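Local coordinates for transcriptional activator of comK gene (PDB 2HQB), which probably acts as a membrane-bound lipoprotein of the BMP family, related to transporter substrate-binding proteins, and is named for activating the comK gene, at residues G71-F74 against A75-S79. Numbering follows the deposited sequence.
Sequences GHAF and AEYFS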
ATOM      1  N   GLY A  71       7.938   6.969  -4.453  1.00 31.67           N
ATOM      2  CA  GLY A  71       8.574   7.058  -3.187  1.00 33.55           C
ATOM      3  C   GLY A  71       8.515   8.438  -2.615  1.00 34.43           C
ATOM      4  O   GLY A  71       8.368   9.409  -3.330  1.00 41.27           O
ATOM      5  N   HIS A  72       8.646   8.511  -1.306  1.00 36.66           N
ATOM      6  CA  HIS A  72       8.568   9.759  -0.583  1.00 41.74           C
ATOM      7  C   HIS A  72       9.621  10.829  -0.909  1.00 41.70           C
ATOM      8  O   HIS A  72       9.372  12.033  -0.739  1.00 44.66           O
ATOM      9  CB  HIS A  72       8.617   9.420   0.898  1.00 42.75           C
ATOM     10  CG  HIS A  72       9.086  10.541   1.762  1.00 49.06           C
ATOM     11  ND1 HIS A  72       8.221  11.458   2.333  1.00 58.73           N
ATOM     12  CD2 HIS A  72      10.336  10.922   2.121  1.00 50.21           C
ATOM     13  CE1 HIS A  72       8.919  12.357   3.004  1.00 55.87           C
ATOM     14  NE2 HIS A  72      10.205  12.057   2.890  1.00 65.39           N
ATOM     15  N   ALA A  73      10.784  10.402  -1.382  1.00 37.02           N
ATOM     16  CA  ALA A  73      11.854  11.349  -1.642  1.00 38.03           C
ATOM     17  C   ALA A  73      11.796  12.077  -2.963  1.00 42.42           C
ATOM     18  O   ALA A  73      12.502  13.060  -3.177  1.00 44.77           O
ATOM     19  CB  ALA A  73      13.129  10.650  -1.536  1.00 33.54           C
ATOM     20  N   PHE A  74      10.983  11.539  -3.854  1.00 45.46           N
ATOM     21  CA  PHE A  74      10.793  12.107  -5.165  1.00 49.99           C
ATOM     22  C   PHE A  74      10.009  13.411  -5.072  1.00 51.49           C
ATOM     23  O   PHE A  74      10.110  14.280  -5.952  1.00 49.74           O
ATOM     24  CB  PHE A  74      10.099  11.067  -6.054  1.00 44.83           C
ATOM     25  CG  PHE A  74      11.003   9.938  -6.425  1.00 49.82           C
ATOM     26  CD1 PHE A  74      10.882   8.698  -5.820  1.00 42.17           C
ATOM     27  CD2 PHE A  74      12.078  10.161  -7.295  1.00 49.17           C
ATOM     28  CE1 PHE A  74      11.826   7.699  -6.070  1.00 54.47           C
ATOM     29  CE2 PHE A  74      13.033   9.169  -7.551  1.00 31.22           C
ATOM     30  CZ  PHE A  74      12.914   7.945  -6.946  1.00 47.63           C
ATOM     31  N   ALA A  75       9.259  13.561  -3.984  1.00 45.80           N
ATOM     32  CA  ALA A  75       8.475  14.752  -3.802  1.00 43.58           C
ATOM     33  C   ALA A  75       9.450  15.894  -3.579  1.00 45.31           C
ATOM     34  O   ALA A  75       9.346  16.951  -4.194  1.00 50.63           O
ATOM     35  CB  ALA A  75       7.551  14.576  -2.645  1.00 33.86           C
ATOM     36  N   GLU A  76      10.429  15.681  -2.726  1.00 47.98           N
ATOM     37  CA  GLU A  76      11.422  16.725  -2.489  1.00 54.20           C
ATOM     38  C   GLU A  76      12.232  16.981  -3.768  1.00 52.64           C
ATOM     39  O   GLU A  76      12.552  18.128  -4.084  1.00 51.50           O
ATOM     40  CB  GLU A  76      12.371  16.314  -1.354  1.00 65.85           C
ATOM     41  CG  GLU A  76      13.617  17.178  -1.235  1.00 70.83           C
ATOM     42  CD  GLU A  76      13.275  18.652  -1.081  1.00 85.27           C
ATOM     43  OE1 GLU A  76      12.119  18.962  -0.692  1.00 78.04           O
ATOM     44  OE2 GLU A  76      14.168  19.496  -1.336  1.00 88.75           O
ATOM     45  N   TYR A  77      12.570  15.903  -4.478  1.00 48.88           N
ATOM     46  CA  TYR A  77      13.323  15.988  -5.725  1.00 50.77           C
ATOM     47  C   TYR A  77      12.552  16.846  -6.738  1.00 53.89           C
ATOM     48  O   TYR A  77      13.131  17.701  -7.405  1.00 56.08           O
ATOM     49  CB  TYR A  77      13.496  14.610  -6.352  1.00 48.64           C
ATOM     50  CG  TYR A  77      14.357  13.604  -5.622  1.00 48.28           C
ATOM     51  CD1 TYR A  77      14.233  12.250  -5.905  1.00 41.66           C
ATOM     52  CD2 TYR A  77      15.319  13.987  -4.699  1.00 43.70           C
ATOM     53  CE1 TYR A  77      15.033  11.316  -5.301  1.00 48.33           C
ATOM     54  CE2 TYR A  77      16.135  13.032  -4.081  1.00 39.27           C
ATOM     55  CZ  TYR A  77      15.981  11.705  -4.392  1.00 46.00           C
ATOM     56  OH  TYR A  77      16.775  10.745  -3.827  1.00 50.83           O
ATOM     57  N   PHE A  78      11.251  16.595  -6.855  1.00 49.99           N
ATOM     58  CA  PHE A  78      10.408  17.323  -7.790  1.00 50.70           C
ATOM     59  C   PHE A  78      10.186  18.756  -7.350  1.00 56.18           C
ATOM     60  O   PHE A  78       9.980  19.649  -8.176  1.00 58.01           O
ATOM     61  CB  PHE A  78       9.039  16.648  -7.920  1.00 42.46           C
ATOM     62  CG  PHE A  78       9.078  15.314  -8.574  1.00 27.81           C
ATOM     63  CD1 PHE A  78       8.026  14.440  -8.434  1.00 34.76           C
ATOM     64  CD2 PHE A  78      10.160  14.929  -9.331  1.00 27.65           C
ATOM     65  CE1 PHE A  78       8.046  13.192  -9.039  1.00 33.99           C
ATOM     66  CE2 PHE A  78      10.197  13.693  -9.937  1.00 26.99           C
ATOM     67  CZ  PHE A  78       9.139  12.822  -9.793  1.00 37.38           C
ATOM     68  N   SER A  79      10.220  18.982  -6.047  1.00 56.92           N
ATOM     69  CA  SER A  79       9.971  20.321  -5.553  1.00 59.66           C
ATOM     70  C   SER A  79      11.079  21.301  -5.866  1.00 58.49           C
ATOM     71  O   SER A  79      10.840  22.499  -6.034  1.00 63.11           O
ATOM     72  CB  SER A  79       9.733  20.284  -4.054  1.00 55.64           C
ATOM     73  OG  SER A  79       8.512  19.625  -3.786  1.00 70.13           O
TER
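Residues 71-74 run into the short helix 73-79 and fold against its next residues, Ala73 and Phe74 meeting Tyr77 and Phe78; the helix links the parallel strands 66-69 and 89-93 in a beta-alpha-beta unit of the periplasmic-binding-protein-like fold. Gly71 leads in with a positive phi (140°), at which a CB would press on the carbonyl O of the residue before, and its CA lies at the edge of the Phe74 ring, in the ring plane. Ala73 O accepts a hydrogen bond from Tyr77 N at 3.1 Å and also sits over one face of the Tyr77 ring, offset toward its rim. The methyl CB of Ala73 adds an apolar touch, 4.2 Å from Tyr77 CZ. Next, Phe74 and Tyr77 form an offset edge-to-face pair, the CD1-CE1 edge of Tyr77 meeting CD2 and CE2 of Phe74, with ring centroids 5.2 Å apart and planes at 80°. Tyr77 CG stands beside its own backbone N (chi1 -67°), a rotation that folds the ring back toward the start of the helix. Phe74, with Leu11 of strand 7-11 close by, is buried, while Tyr77 leans on Glu49 and Ala52 of helix 49-61. Phe74 O accepts a hydrogen bond from Phe78 N at 2.7 Å and lies over one face of the Phe78 ring, whose own neighbours include Phe90 and Ile56. One residue on, Ala75 O takes two hydrogen bonds from Ser79, the helical one from N on one side of the carbonyl plane and a second from the hydroxyl OG on the other, at 2.8 Å.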